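Local coordinates for protein WipB (Legionella pneumophila, PDB 5NNY) that acts as a translocated Ser/Thr phosphatase of Legionella that targets the host lysosomal nutrient-sensing machinery, its phosphatase domain being the part described here, at residues Lys89-Gly95 with Ala120-Leu125; Ser208-Leu214 with Ile302-Gly307; Leu220-Val226 with Ala242-Phe247; Gly271-Thr277 with Arg288-Asp292. All coordinates share one frame; numbering follows the deposited sequence. Where two conformers were deposited one is given.

Interaction 1 (Lys89-Gly95 with Ala120-Leu125); sequences KLIRLIG and ADFEIL
Arg92 and Glu123 extend side by side from neighbouring parallel strands, both pointing the same way, with guanidinium and carboxylate planes 82° apart. In one of the two Glu123 conformers, CG stands between the backbone N and carbonyl carbon (chi1 56°), which carries Glu123 OE1 to 2.7 Å from Arg92 NE. This is a salt bridge, though its hydrogen bond is weak and bent. Leu90 CD2 lies over one guanidinium face, while Leu90 CD1 rests on the Asp121 carboxylate, 3.4 Å from OD2. The other sheet face is apolar: Ile91 CB meets Phe122 CB at 4.0 Å, and Leu93 CD2 approaches Ile124 CG1. Backbone bonds such as Leu93 N to Glu123 O at 2.8 Å join the outer elements of the beta-alpha-beta unit around helix 105-117. Arg92 NH1 also forms a salt bridge with Asp5, while Glu123 forms one with Lys191 through OE2 and a hydrogen bond with Ser194 through OE1. Each buried charge thus has a further opposite partner, which would be expected to favour the ionised forms.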
loop_
_atom_site.group_PDB
_atom_site.type_symbol
_atom_site.label_atom_id
_atom_site.label_comp_id
_atom_site.label_asym_id
_atom_site.label_seq_id
_atom_site.Cartn_x
_atom_site.Cartn_y
_atom_site.Cartn_z
ATOM N N LYS A 89 13.769 4.391 13.026
ATOM C CA LYS A 89 13.686 3.142 12.284
ATOM C C LYS A 89 12.790 3.319 11.061
ATOM O O LYS A 89 11.624 3.700 11.190
ATOM C CB LYS A 89 13.115 2.048 13.186
ATOM C CG LYS A 89 14.081 0.992 13.649
ATOM C CD LYS A 89 13.364 -0.342 13.796
ATOM C CE LYS A 89 14.015 -1.212 14.857
ATOM N NZ LYS A 89 13.718 -2.670 14.669
ATOM N N LEU A 90 13.324 3.026 9.877
ATOM C CA LEU A 90 12.515 3.079 8.662
ATOM C C LEU A 90 11.694 1.805 8.495
ATOM O O LEU A 90 12.213 0.693 8.638
ATOM C CB LEU A 90 13.386 3.297 7.426
ATOM C CG LEU A 90 12.607 3.251 6.097
ATOM C CD1 LEU A 90 11.627 4.403 5.998
ATOM C CD2 LEU A 90 13.536 3.267 4.913
ATOM N N ILE A 91 10.410 1.980 8.175
ATOM C CA ILE A 91 9.464 0.891 7.943
ATOM C C ILE A 91 9.121 0.895 6.462
ATOM O O ILE A 91 8.594 1.890 5.955
ATOM C CB ILE A 91 8.182 1.071 8.773
ATOM C CG1 ILE A 91 8.523 1.413 10.225
ATOM C CG2 ILE A 91 7.323 -0.164 8.686
ATOM C CD1 ILE A 91 7.474 2.292 10.897
ATOM N N ARG A 92 9.407 -0.201 5.766
ATOM C CA ARG A 92 9.026 -0.357 4.366
ATOM C C ARG A 92 7.914 -1.389 4.271
ATOM O O ARG A 92 8.093 -2.536 4.692
ATOM C CB ARG A 92 10.202 -0.797 3.492
ATOM C CG ARG A 92 11.267 0.236 3.261
ATOM C CD ARG A 92 12.273 -0.240 2.191
ATOM N NE ARG A 92 13.270 0.797 1.905
ATOM C CZ ARG A 92 14.373 0.970 2.614
ATOM N NH1 ARG A 92 14.606 0.167 3.636
ATOM N NH2 ARG A 92 15.230 1.943 2.312
ATOM N N LEU A 93 6.778 -0.985 3.707
ATOM C CA LEU A 93 5.688 -1.905 3.412
ATOM C C LEU A 93 5.783 -2.348 1.951
ATOM O O LEU A 93 5.589 -1.543 1.036
ATOM C CB LEU A 93 4.340 -1.240 3.696
ATOM C CG LEU A 93 3.858 -1.118 5.155
ATOM C CD1 LEU A 93 4.814 -0.339 6.059
ATOM C CD2 LEU A 93 2.438 -0.495 5.220
ATOM N N ILE A 94 6.065 -3.634 1.733
ATOM C CA ILE A 94 6.179 -4.147 0.370
ATOM C C ILE A 94 4.816 -4.168 -0.327
ATOM O O ILE A 94 4.743 -4.295 -1.558
ATOM C CB ILE A 94 6.874 -5.529 0.408
ATOM C CG1 ILE A 94 7.834 -5.691 -0.762
ATOM C CG2 ILE A 94 5.869 -6.665 0.454
ATOM C CD1 ILE A 94 9.212 -5.121 -0.494
ATOM N N GLY A 95 3.728 -4.021 0.426
ATOM C CA GLY A 95 2.457 -3.680 -0.166
ATOM C C GLY A 95 1.324 -4.522 0.392
ATOM O O GLY A 95 1.429 -5.147 1.450
ATOM N N ALA A 120 6.619 8.663 12.780
ATOM C CA ALA A 120 7.320 7.468 12.341
ATOM C C ALA A 120 7.726 7.602 10.875
ATOM O O ALA A 120 7.115 8.340 10.099
ATOM C CB ALA A 120 6.460 6.217 12.547
ATOM N N ASP A 121 8.804 6.925 10.518
ATOM C CA ASP A 121 9.331 6.948 9.163
ATOM C C ASP A 121 8.865 5.688 8.443
ATOM O O ASP A 121 9.221 4.583 8.853
ATOM C CB ASP A 121 10.857 7.034 9.196
ATOM C CG ASP A 121 11.456 7.325 7.832
ATOM O OD1 ASP A 121 10.711 7.739 6.919
ATOM O OD2 ASP A 121 12.683 7.135 7.679
ATOM N N PHE A 122 8.052 5.847 7.393
ATOM C CA PHE A 122 7.512 4.683 6.703
ATOM C C PHE A 122 7.345 4.958 5.216
ATOM O O PHE A 122 7.195 6.097 4.784
ATOM C CB PHE A 122 6.177 4.201 7.320
ATOM C CG PHE A 122 4.999 5.140 7.142
ATOM C CD1 PHE A 122 4.803 6.208 8.005
ATOM C CD2 PHE A 122 4.047 4.901 6.156
ATOM C CE1 PHE A 122 3.707 7.049 7.860
ATOM C CE2 PHE A 122 2.950 5.729 5.992
ATOM C CZ PHE A 122 2.774 6.809 6.852
ATOM N N GLU A 123 7.423 3.904 4.416
ATOM C CA GLU A 123 7.132 4.043 2.998
ATOM C C GLU A 123 6.360 2.824 2.535
ATOM O O GLU A 123 6.515 1.725 3.073
ATOM C CB GLU A 123 8.388 4.217 2.140
ATOM C CG GLU A 123 9.385 3.108 2.302
ATOM C CD GLU A 123 10.688 3.401 1.591
ATOM O OE1 GLU A 123 11.264 2.454 1.027
ATOM O OE2 GLU A 123 11.124 4.576 1.587
ATOM N N ILE A 124 5.534 3.050 1.518
ATOM C CA ILE A 124 4.572 2.089 0.992
ATOM C C ILE A 124 4.868 1.891 -0.485
ATOM O O ILE A 124 4.834 2.846 -1.263
ATOM C CB ILE A 124 3.126 2.573 1.187
ATOM C CG1 ILE A 124 2.879 2.833 2.668
ATOM C CG2 ILE A 124 2.136 1.534 0.681
ATOM C CD1 ILE A 124 1.553 3.546 2.963
ATOM N N LEU A 125 5.166 0.656 -0.865
ATOM C CA LEU A 125 5.513 0.348 -2.244
ATOM C C LEU A 125 4.237 0.102 -3.026
ATOM O O LEU A 125 3.362 -0.644 -2.574
ATOM C CB LEU A 125 6.439 -0.865 -2.317
ATOM C CG LEU A 125 7.866 -0.495 -1.915
ATOM C CD1 LEU A 125 8.677 -1.723 -1.589
ATOM C CD2 LEU A 125 8.528 0.318 -3.019
HETATM O O HOH W 1 9.888 5.001 12.587
HETATM O O HOH W 2 14.088 4.687 1.585
#

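Interaction 2 (Ser208-Leu214 with Ile302-Gly307); sequences SHAGIGL and ITFIHG
His306 lays its imidazole flat against the backbone of Gly211, whose CA stands 3.6 Å from the ring centroid and only 4° off the normal, a CH-pi contact over the face. The setting is the calcineurin-like phosphoesterase fold, in which loops leaving the ends of the central strands typically build the active-site region; here the loop after strand 203-208 passes over the edge strand 301-306. Since CG of His306 stands between its backbone N and carbonyl carbon (chi1 50°), the ring reaches the glycine, and ND1 donates to Gly307 O at 3.0 Å with the acceptor practically in the ring plane, fixing the ring's rotation. The backbones are joined by Ser208 N to Ile305 O and by Gly307 N to His209 O, the latter donor lying above the carbonyl plane. His209 itself turns away and binds Ile94 O through ND1.

Farther along, Phe304 takes Ile212 O over one face, at 3.8 Å from CD1, and CG1 of Ile302, two residues earlier on the same strand, over the opposite one. Gly213 CA comes to Phe304 CZ, and Leu214 CD2 slides past Ile302 CD1 at 3.8 Å, close to Leu236 of helix 233-253. Ser208 OG donates to Ala210 O at 2.5 Å. A water that bonds weakly to Ile305 O also donates to Ser208 OG at 2.6 Å.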
loop_
_atom_site.group_PDB
_atom_site.type_symbol
_atom_site.label_atom_id
_atom_site.label_comp_id
_atom_site.label_asym_id
_atom_site.label_seq_id
_atom_site.Cartn_x
_atom_site.Cartn_y
_atom_site.Cartn_z
ATOM N N SER A 208 10.669 -3.381 -4.238
ATOM C CA SER A 208 9.493 -3.199 -5.070
ATOM C C SER A 208 8.467 -4.198 -4.578
ATOM O O SER A 208 8.801 -5.142 -3.864
ATOM C CB SER A 208 9.802 -3.407 -6.557
ATOM O OG SER A 208 10.279 -4.726 -6.799
ATOM N N HIS A 209 7.201 -3.957 -4.930
ATOM C CA HIS A 209 6.167 -4.902 -4.531
ATOM C C HIS A 209 6.350 -6.261 -5.212
ATOM O O HIS A 209 6.157 -7.313 -4.583
ATOM C CB HIS A 209 4.779 -4.327 -4.843
ATOM C CG HIS A 209 3.691 -5.345 -4.740
ATOM N ND1 HIS A 209 3.296 -5.890 -3.536
ATOM C CD2 HIS A 209 2.940 -5.944 -5.689
ATOM C CE1 HIS A 209 2.328 -6.765 -3.747
ATOM N NE2 HIS A 209 2.093 -6.814 -5.044
ATOM N N ALA A 210 6.733 -6.263 -6.489
ATOM C CA ALA A 210 6.821 -7.470 -7.302
ATOM C C ALA A 210 8.184 -7.533 -7.976
ATOM O O ALA A 210 8.958 -6.577 -7.939
ATOM C CB ALA A 210 5.709 -7.510 -8.367
ATOM N N GLY A 211 8.463 -8.660 -8.627
ATOM C CA GLY A 211 9.785 -8.867 -9.211
ATOM C C GLY A 211 10.012 -8.004 -10.445
ATOM O O GLY A 211 9.259 -8.080 -11.426
ATOM N N ILE A 212 11.072 -7.198 -10.418
ATOM C CA ILE A 212 11.460 -6.342 -11.528
ATOM C C ILE A 212 12.960 -6.477 -11.752
ATOM O O ILE A 212 13.666 -7.167 -11.009
ATOM C CB ILE A 212 11.114 -4.870 -11.272
ATOM C CG1 ILE A 212 11.884 -4.395 -10.030
ATOM C CG2 ILE A 212 9.586 -4.698 -11.104
ATOM C CD1 ILE A 212 11.935 -2.885 -9.865
ATOM N N GLY A 213 13.446 -5.770 -12.767
ATOM C CA GLY A 213 14.870 -5.704 -13.021
ATOM C C GLY A 213 15.268 -4.279 -13.317
ATOM O O GLY A 213 14.431 -3.372 -13.235
ATOM N N LEU A 214 16.541 -4.069 -13.671
ATOM C CA LEU A 214 16.975 -2.754 -14.138
ATOM C C LEU A 214 16.200 -2.291 -15.367
ATOM O O LEU A 214 16.076 -1.082 -15.598
ATOM C CB LEU A 214 18.477 -2.775 -14.446
ATOM C CG LEU A 214 19.422 -3.069 -13.286
ATOM C CD1 LEU A 214 20.869 -3.229 -13.797
ATOM C CD2 LEU A 214 19.356 -1.962 -12.252
ATOM N N ILE A 302 23.914 -5.192 -6.943
ATOM C CA ILE A 302 22.506 -4.917 -6.663
ATOM C C ILE A 302 21.851 -6.199 -6.168
ATOM O O ILE A 302 22.142 -7.294 -6.665
ATOM C CB ILE A 302 21.781 -4.344 -7.904
ATOM C CG1 ILE A 302 20.298 -4.045 -7.614
ATOM C CG2 ILE A 302 21.900 -5.277 -9.085
ATOM C CD1 ILE A 302 19.709 -3.067 -8.581
ATOM N N THR A 303 20.991 -6.066 -5.158
ATOM C CA THR A 303 20.075 -7.134 -4.782
ATOM C C THR A 303 18.661 -6.586 -4.909
ATOM O O THR A 303 18.413 -5.430 -4.576
ATOM C CB THR A 303 20.334 -7.631 -3.350
ATOM O OG1 THR A 303 20.235 -6.530 -2.446
ATOM C CG2 THR A 303 21.728 -8.222 -3.212
ATOM N N PHE A 304 17.755 -7.395 -5.446
ATOM C CA PHE A 304 16.348 -7.031 -5.536
ATOM C C PHE A 304 15.579 -7.742 -4.429
ATOM O O PHE A 304 15.786 -8.935 -4.198
ATOM C CB PHE A 304 15.768 -7.393 -6.907
ATOM C CG PHE A 304 16.319 -6.578 -8.035
ATOM C CD1 PHE A 304 15.743 -5.370 -8.384
ATOM C CD2 PHE A 304 17.428 -7.020 -8.746
ATOM C CE1 PHE A 304 16.249 -4.621 -9.430
ATOM C CE2 PHE A 304 17.940 -6.276 -9.784
ATOM C CZ PHE A 304 17.349 -5.090 -10.145
ATOM N N ILE A 305 14.695 -7.005 -3.757
ATOM C CA ILE A 305 13.864 -7.509 -2.668
ATOM C C ILE A 305 12.419 -7.168 -2.989
ATOM O O ILE A 305 12.083 -5.994 -3.162
ATOM C CB ILE A 305 14.252 -6.889 -1.313
ATOM C CG1 ILE A 305 15.658 -7.327 -0.886
ATOM C CG2 ILE A 305 13.193 -7.210 -0.257
ATOM C CD1 ILE A 305 16.129 -6.662 0.396
ATOM N N HIS A 306 11.563 -8.179 -3.041
ATOM C CA HIS A 306 10.175 -7.936 -3.414
ATOM C C HIS A 306 9.314 -9.031 -2.805
ATOM O O HIS A 306 9.818 -10.029 -2.287
ATOM C CB HIS A 306 10.031 -7.893 -4.938
ATOM C CG HIS A 306 10.666 -9.062 -5.620
ATOM N ND1 HIS A 306 10.055 -10.293 -5.702
ATOM C CD2 HIS A 306 11.874 -9.201 -6.215
ATOM C CE1 HIS A 306 10.851 -11.136 -6.335
ATOM N NE2 HIS A 306 11.953 -10.494 -6.672
ATOM N N GLY A 307 7.992 -8.823 -2.877
ATOM C CA GLY A 307 7.062 -9.843 -2.453
ATOM C C GLY A 307 6.799 -10.862 -3.549
ATOM O O GLY A 307 7.306 -10.779 -4.669
HETATM O O HOH W 3 12.739 -5.464 -6.243
HETATM O O HOH W 4 7.012 -11.313 -8.031
#

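Interaction 3 (Leu220-Val226 with Ala242-Phe247); sequences LARKFKV and AINKKF
A helix-helix packing joins the last turns of helix 214-224 to the middle of helix 233-253, two helices lying against one face of the central sheet. The axes of these short segments approach to 9.4 Å and their directions differ by 40°. Phe224 fills much of the interface. The Phe224 and Lys246 side chains slide past each other in opposite directions, with Phe224 CD1 3.6 Å from Lys246 CB, while the carbonyl of Ile243 lies over one ring face and Ile243 CG2 touches Phe224 CD2 at 4.0 Å. Beyond, the ring runs alongside Phe247, and Phe224 CZ meets the edge of that ring at CD1, 4.1 Å away; both phenylalanines also press on Ile192 of strand 190-198. Ile243 CD1 reaches the opposing backbone, 3.7 Å from Ala221 N.

A Schellman motif at Lys225 ends the first helix, after which Val226 turns back to the second one. Its CB meets Ala242 CB at 4.0 Å. The Lys246 chain bends at chi2 and again at chi4 (-56°), placing Lys246 NZ 3.3 Å from Val226 CG1. No hydrogen bond crosses the contact. Cohesion therefore rests on hydrophobic and van der Waals packing, with the lysine contributing its hydrocarbon stem at the partly exposed margin.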
loop_
_atom_site.group_PDB
_atom_site.type_symbol
_atom_site.label_atom_id
_atom_site.label_comp_id
_atom_site.label_asym_id
_atom_site.label_seq_id
_atom_site.Cartn_x
_atom_site.Cartn_y
_atom_site.Cartn_z
ATOM N N LEU A 220 10.713 3.088 -16.372
ATOM C CA LEU A 220 10.066 4.082 -15.522
ATOM C C LEU A 220 10.690 5.457 -15.722
ATOM O O LEU A 220 9.985 6.462 -15.828
ATOM C CB LEU A 220 10.147 3.659 -14.048
ATOM C CG LEU A 220 9.317 2.430 -13.637
ATOM C CD1 LEU A 220 9.771 1.833 -12.321
ATOM C CD2 LEU A 220 7.827 2.823 -13.534
ATOM N N ALA A 221 12.019 5.525 -15.767
ATOM C CA ALA A 221 12.657 6.811 -16.028
ATOM C C ALA A 221 12.167 7.405 -17.346
ATOM O O ALA A 221 11.881 8.606 -17.427
ATOM C CB ALA A 221 14.175 6.653 -16.034
ATOM N N ARG A 222 12.036 6.569 -18.382
ATOM C CA ARG A 222 11.503 7.032 -19.661
ATOM C C ARG A 222 10.054 7.496 -19.533
ATOM O O ARG A 222 9.684 8.551 -20.057
ATOM C CB ARG A 222 11.616 5.922 -20.708
ATOM C CG ARG A 222 10.983 6.291 -22.041
ATOM C CD ARG A 222 11.191 5.229 -23.114
ATOM N NE ARG A 222 12.443 5.410 -23.843
ATOM C CZ ARG A 222 13.398 4.493 -23.922
ATOM N NH1 ARG A 222 14.502 4.747 -24.611
ATOM N NH2 ARG A 222 13.241 3.318 -23.323
ATOM N N LYS A 223 9.219 6.713 -18.844
ATOM C CA LYS A 223 7.809 7.071 -18.676
ATOM C C LYS A 223 7.650 8.422 -17.985
ATOM O O LYS A 223 6.803 9.230 -18.382
ATOM C CB LYS A 223 7.092 5.975 -17.890
ATOM C CG LYS A 223 5.659 6.302 -17.467
ATOM C CD LYS A 223 4.677 5.879 -18.516
ATOM C CE LYS A 223 3.257 5.795 -17.972
ATOM N NZ LYS A 223 2.326 5.427 -19.075
ATOM N N PHE A 224 8.461 8.690 -16.963
ATOM C CA PHE A 224 8.385 9.932 -16.200
ATOM C C PHE A 224 9.299 11.031 -16.730
ATOM O O PHE A 224 9.338 12.119 -16.140
ATOM C CB PHE A 224 8.691 9.654 -14.736
ATOM C CG PHE A 224 7.597 8.910 -14.045
ATOM C CD1 PHE A 224 6.401 9.546 -13.752
ATOM C CD2 PHE A 224 7.744 7.573 -13.719
ATOM C CE1 PHE A 224 5.368 8.864 -13.124
ATOM C CE2 PHE A 224 6.716 6.875 -13.100
ATOM C CZ PHE A 224 5.527 7.528 -12.794
ATOM N N LYS A 225 10.015 10.772 -17.829
ATOM C CA LYS A 225 10.805 11.786 -18.537
ATOM C C LYS A 225 11.934 12.327 -17.659
ATOM O O LYS A 225 12.127 13.536 -17.528
ATOM C CB LYS A 225 9.912 12.926 -19.055
ATOM C CG LYS A 225 8.824 12.465 -20.027
ATOM C CD LYS A 225 7.925 13.614 -20.499
ATOM C CE LYS A 225 8.645 14.536 -21.479
ATOM N NZ LYS A 225 7.750 15.614 -21.982
ATOM N N VAL A 226 12.677 11.417 -17.045
ATOM C CA VAL A 226 13.835 11.777 -16.237
ATOM C C VAL A 226 15.019 10.979 -16.766
ATOM O O VAL A 226 14.843 9.903 -17.357
ATOM C CB VAL A 226 13.593 11.518 -14.731
ATOM C CG1 VAL A 226 12.532 12.461 -14.192
ATOM C CG2 VAL A 226 13.206 10.064 -14.490
ATOM N N ALA A 242 14.596 10.455 -8.745
ATOM C CA ALA A 242 13.943 11.249 -9.781
ATOM C C ALA A 242 12.624 10.619 -10.209
ATOM O O ALA A 242 11.624 11.323 -10.413
ATOM C CB ALA A 242 14.875 11.409 -10.985
ATOM N N ILE A 243 12.607 9.295 -10.357
ATOM C CA ILE A 243 11.368 8.602 -10.689
ATOM C C ILE A 243 10.318 8.843 -9.610
ATOM O O ILE A 243 9.167 9.158 -9.912
ATOM C CB ILE A 243 11.632 7.105 -10.905
ATOM C CG1 ILE A 243 12.406 6.909 -12.205
ATOM C CG2 ILE A 243 10.312 6.321 -10.968
ATOM C CD1 ILE A 243 13.195 5.609 -12.262
ATOM N N ASN A 244 10.705 8.719 -8.334
ATOM C CA ASN A 244 9.721 8.874 -7.273
ATOM C C ASN A 244 9.273 10.322 -7.134
ATOM O O ASN A 244 8.134 10.571 -6.722
ATOM C CB ASN A 244 10.272 8.339 -5.945
ATOM C CG ASN A 244 10.238 6.818 -5.870
ATOM O OD1 ASN A 244 9.295 6.177 -6.342
ATOM N ND2 ASN A 244 11.272 6.235 -5.282
ATOM N N LYS A 245 10.135 11.285 -7.481
ATOM C CA LYS A 245 9.721 12.686 -7.414
ATOM C C LYS A 245 8.643 12.981 -8.439
ATOM O O LYS A 245 7.657 13.657 -8.132
ATOM C CB LYS A 245 10.902 13.626 -7.644
ATOM C CG LYS A 245 10.530 15.111 -7.578
ATOM C CD LYS A 245 11.722 16.013 -7.910
ATOM C CE LYS A 245 11.444 17.479 -7.596
ATOM N NZ LYS A 245 12.575 18.380 -7.990
ATOM N N LYS A 246 8.830 12.504 -9.667
ATOM C CA LYS A 246 7.790 12.637 -10.679
ATOM C C LYS A 246 6.523 11.905 -10.258
ATOM O O LYS A 246 5.410 12.398 -10.486
ATOM C CB LYS A 246 8.294 12.110 -12.028
ATOM C CG LYS A 246 9.407 12.960 -12.646
ATOM C CD LYS A 246 8.873 14.358 -12.943
ATOM C CE LYS A 246 9.836 15.185 -13.764
ATOM N NZ LYS A 246 11.159 15.271 -13.119
ATOM N N PHE A 247 6.667 10.738 -9.626
ATOM C CA PHE A 247 5.490 9.996 -9.185
ATOM C C PHE A 247 4.722 10.779 -8.130
ATOM O O PHE A 247 3.483 10.855 -8.171
ATOM C CB PHE A 247 5.889 8.612 -8.646
ATOM C CG PHE A 247 4.717 7.809 -8.137
ATOM C CD1 PHE A 247 3.879 7.146 -9.024
ATOM C CD2 PHE A 247 4.446 7.730 -6.788
ATOM C CE1 PHE A 247 2.791 6.413 -8.558
ATOM C CE2 PHE A 247 3.359 7.005 -6.322
ATOM C CZ PHE A 247 2.542 6.348 -7.211
#

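Interaction 4 (Gly271-Thr277 with Arg288-Asp292); sequences GEHLNST and REYGD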
loop_
_atom_site.group_PDB
_atom_site.type_symbol
_atom_site.label_atom_id
_atom_site.label_comp_id
_atom_site.label_asym_id
_atom_site.label_seq_id
_atom_site.Cartn_x
_atom_site.Cartn_y
_atom_site.Cartn_z
ATOM N N GLY A 271 -1.194 -12.515 -16.369
ATOM C CA GLY A 271 0.165 -13.003 -16.394
ATOM C C GLY A 271 0.942 -12.694 -17.648
ATOM O O GLY A 271 2.068 -13.190 -17.794
ATOM N N GLU A 272 0.397 -11.872 -18.542
ATOM C CA GLU A 272 0.971 -11.614 -19.850
ATOM C C GLU A 272 2.169 -10.685 -19.759
ATOM O O GLU A 272 2.427 -10.063 -18.730
ATOM C CB GLU A 272 -0.068 -10.989 -20.777
ATOM C CG GLU A 272 -1.256 -11.868 -20.976
ATOM C CD GLU A 272 -2.267 -11.269 -21.904
ATOM O OE1 GLU A 272 -1.917 -10.350 -22.673
ATOM O OE2 GLU A 272 -3.418 -11.725 -21.842
ATOM N N HIS A 273 2.904 -10.614 -20.870
ATOM C CA HIS A 273 3.929 -9.599 -21.079
ATOM C C HIS A 273 3.311 -8.208 -21.162
ATOM O O HIS A 273 2.221 -8.016 -21.705
ATOM C CB HIS A 273 4.695 -9.857 -22.376
ATOM C CG HIS A 273 5.353 -11.196 -22.440
ATOM N ND1 HIS A 273 5.878 -11.707 -23.607
ATOM C CD2 HIS A 273 5.577 -12.129 -21.484
ATOM C CE1 HIS A 273 6.392 -12.900 -23.369
ATOM N NE2 HIS A 273 6.220 -13.180 -22.090
ATOM N N LEU A 274 4.040 -7.219 -20.645
ATOM C CA LEU A 274 3.652 -5.814 -20.749
ATOM C C LEU A 274 4.849 -5.042 -21.304
ATOM O O LEU A 274 5.478 -4.254 -20.598
ATOM C CB LEU A 274 3.202 -5.269 -19.396
ATOM C CG LEU A 274 1.996 -6.014 -18.828
ATOM C CD1 LEU A 274 1.719 -5.566 -17.406
ATOM C CD2 LEU A 274 0.757 -5.802 -19.713
ATOM N N ASN A 275 5.153 -5.277 -22.587
ATOM C CA ASN A 275 6.416 -4.821 -23.163
ATOM C C ASN A 275 6.381 -3.391 -23.694
ATOM O O ASN A 275 7.450 -2.820 -23.932
ATOM C CB ASN A 275 6.847 -5.764 -24.295
ATOM C CG ASN A 275 7.409 -7.072 -23.779
ATOM O OD1 ASN A 275 8.089 -7.106 -22.765
ATOM N ND2 ASN A 275 7.119 -8.157 -24.474
ATOM N N SER A 276 5.195 -2.815 -23.890
ATOM C CA SER A 276 5.089 -1.469 -24.437
ATOM C C SER A 276 5.478 -0.434 -23.389
ATOM O O SER A 276 5.196 -0.598 -22.200
ATOM C CB SER A 276 3.664 -1.213 -24.938
ATOM O OG SER A 276 3.608 -0.069 -25.768
ATOM N N THR A 277 6.118 0.647 -23.842
ATOM C CA THR A 277 6.688 1.627 -22.916
ATOM C C THR A 277 5.626 2.218 -21.994
ATOM O O THR A 277 5.871 2.444 -20.801
ATOM C CB THR A 277 7.386 2.731 -23.708
ATOM O OG1 THR A 277 8.435 2.148 -24.487
ATOM C CG2 THR A 277 7.979 3.763 -22.785
ATOM N N ARG A 288 5.665 -8.179 -14.331
ATOM C CA ARG A 288 5.590 -8.849 -15.627
ATOM C C ARG A 288 6.728 -8.425 -16.545
ATOM O O ARG A 288 7.381 -7.403 -16.330
ATOM C CB ARG A 288 4.258 -8.550 -16.327
ATOM C CG ARG A 288 3.037 -8.861 -15.491
ATOM C CD ARG A 288 3.075 -10.309 -15.010
ATOM N NE ARG A 288 1.840 -10.642 -14.304
ATOM C CZ ARG A 288 1.710 -11.646 -13.449
ATOM N NH1 ARG A 288 2.745 -12.429 -13.185
ATOM N NH2 ARG A 288 0.543 -11.866 -12.855
ATOM N N GLU A 289 6.908 -9.195 -17.618
ATOM C CA GLU A 289 8.016 -8.969 -18.533
ATOM C C GLU A 289 7.954 -7.587 -19.162
ATOM O O GLU A 289 6.925 -7.171 -19.695
ATOM C CB GLU A 289 8.034 -10.041 -19.630
ATOM C CG GLU A 289 9.171 -9.839 -20.645
ATOM C CD GLU A 289 9.554 -11.117 -21.412
ATOM O OE1 GLU A 289 10.679 -11.165 -21.949
ATOM O OE2 GLU A 289 8.749 -12.070 -21.470
ATOM N N TYR A 290 9.078 -6.874 -19.109
ATOM C CA TYR A 290 9.215 -5.569 -19.741
ATOM C C TYR A 290 10.516 -5.608 -20.548
ATOM O O TYR A 290 11.546 -5.067 -20.147
ATOM C CB TYR A 290 9.195 -4.424 -18.695
ATOM C CG TYR A 290 9.264 -3.057 -19.325
ATOM C CD1 TYR A 290 8.149 -2.508 -19.938
ATOM C CD2 TYR A 290 10.453 -2.337 -19.355
ATOM C CE1 TYR A 290 8.208 -1.280 -20.546
ATOM C CE2 TYR A 290 10.517 -1.107 -19.961
ATOM C CZ TYR A 290 9.392 -0.581 -20.546
ATOM O OH TYR A 290 9.458 0.650 -21.144
ATOM N N GLY A 291 10.470 -6.280 -21.699
ATOM C CA GLY A 291 11.706 -6.599 -22.374
ATOM C C GLY A 291 12.516 -7.607 -21.581
ATOM O O GLY A 291 12.033 -8.251 -20.643
ATOM N N ASP A 292 13.783 -7.749 -21.979
ATOM C CA ASP A 292 14.664 -8.712 -21.332
ATOM C C ASP A 292 14.924 -8.320 -19.879
ATOM O O ASP A 292 15.303 -7.182 -19.584
ATOM C CB ASP A 292 15.986 -8.822 -22.093
ATOM C CG ASP A 292 15.843 -9.533 -23.426
ATOM O OD1 ASP A 292 14.901 -10.331 -23.591
ATOM O OD2 ASP A 292 16.690 -9.286 -24.315
HETATM O O HOH W 5 4.950 -11.495 -18.038
#
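With chi1 near 179°, Glu289 sends its carboxylate alongside the His273 ring, whose own chi1 of -58° sets CG beside the backbone N, and the two side chains run the same way from the loops that flank helix 280-286. These loops of the phosphatase domain lie against each other at the surface. OE2 of Glu289 sits over the imidazole face, 2.8 Å from NE2 of His273, a placement too poorly angled for a hydrogen bond; proximity of an acid to the ring would nevertheless tend to favour a protonated histidine. The real bonds lie close by. Leu274 N donates to Glu289 O at 3.0 Å in the carbonyl plane, and Asn275 OD1 accepts the amide of Gly291 at 2.7 Å along an almost straight N-H.

Tyr290 presents its ring edge to the other loop, where Leu274 O is 3.3 Å from CD1 and Ser276 O is 3.5 Å from CE1, while Val280 and Ala283 of the intervening helix also touch the side chain. At the far end Arg288 bends at its second torsion, passes Leu274 CD1 with its CG at 4.0 Å, and hands NE to Gly268 O. One guanidinium face then rests on Gly271, at the Schellman end of helix 262-270, with Arg288 NE 3.6 Å from Gly271 CA.

Along the chain interaction 1 closes before the others begin, and interactions 3 and 4 follow one another inside the long loop closed by interaction 2. Interactions 1 and 2 share the six-stranded mixed sheet, one in its parallel half and the other at the edge strand 301-306, with centres about 15 Å apart; they meet where Ile94 CG1 packs on Ser208 O and Leu125 CD1 on Ser208 N. Interaction 3 packs helices beside that sheet, its centre about 17 Å from that of interaction 2. Interaction 4 lies at the surface, touching interaction 3 where Arg222 packs on Thr277. The phosphatase domain thus grades from sheet core through helical layer to surface loops.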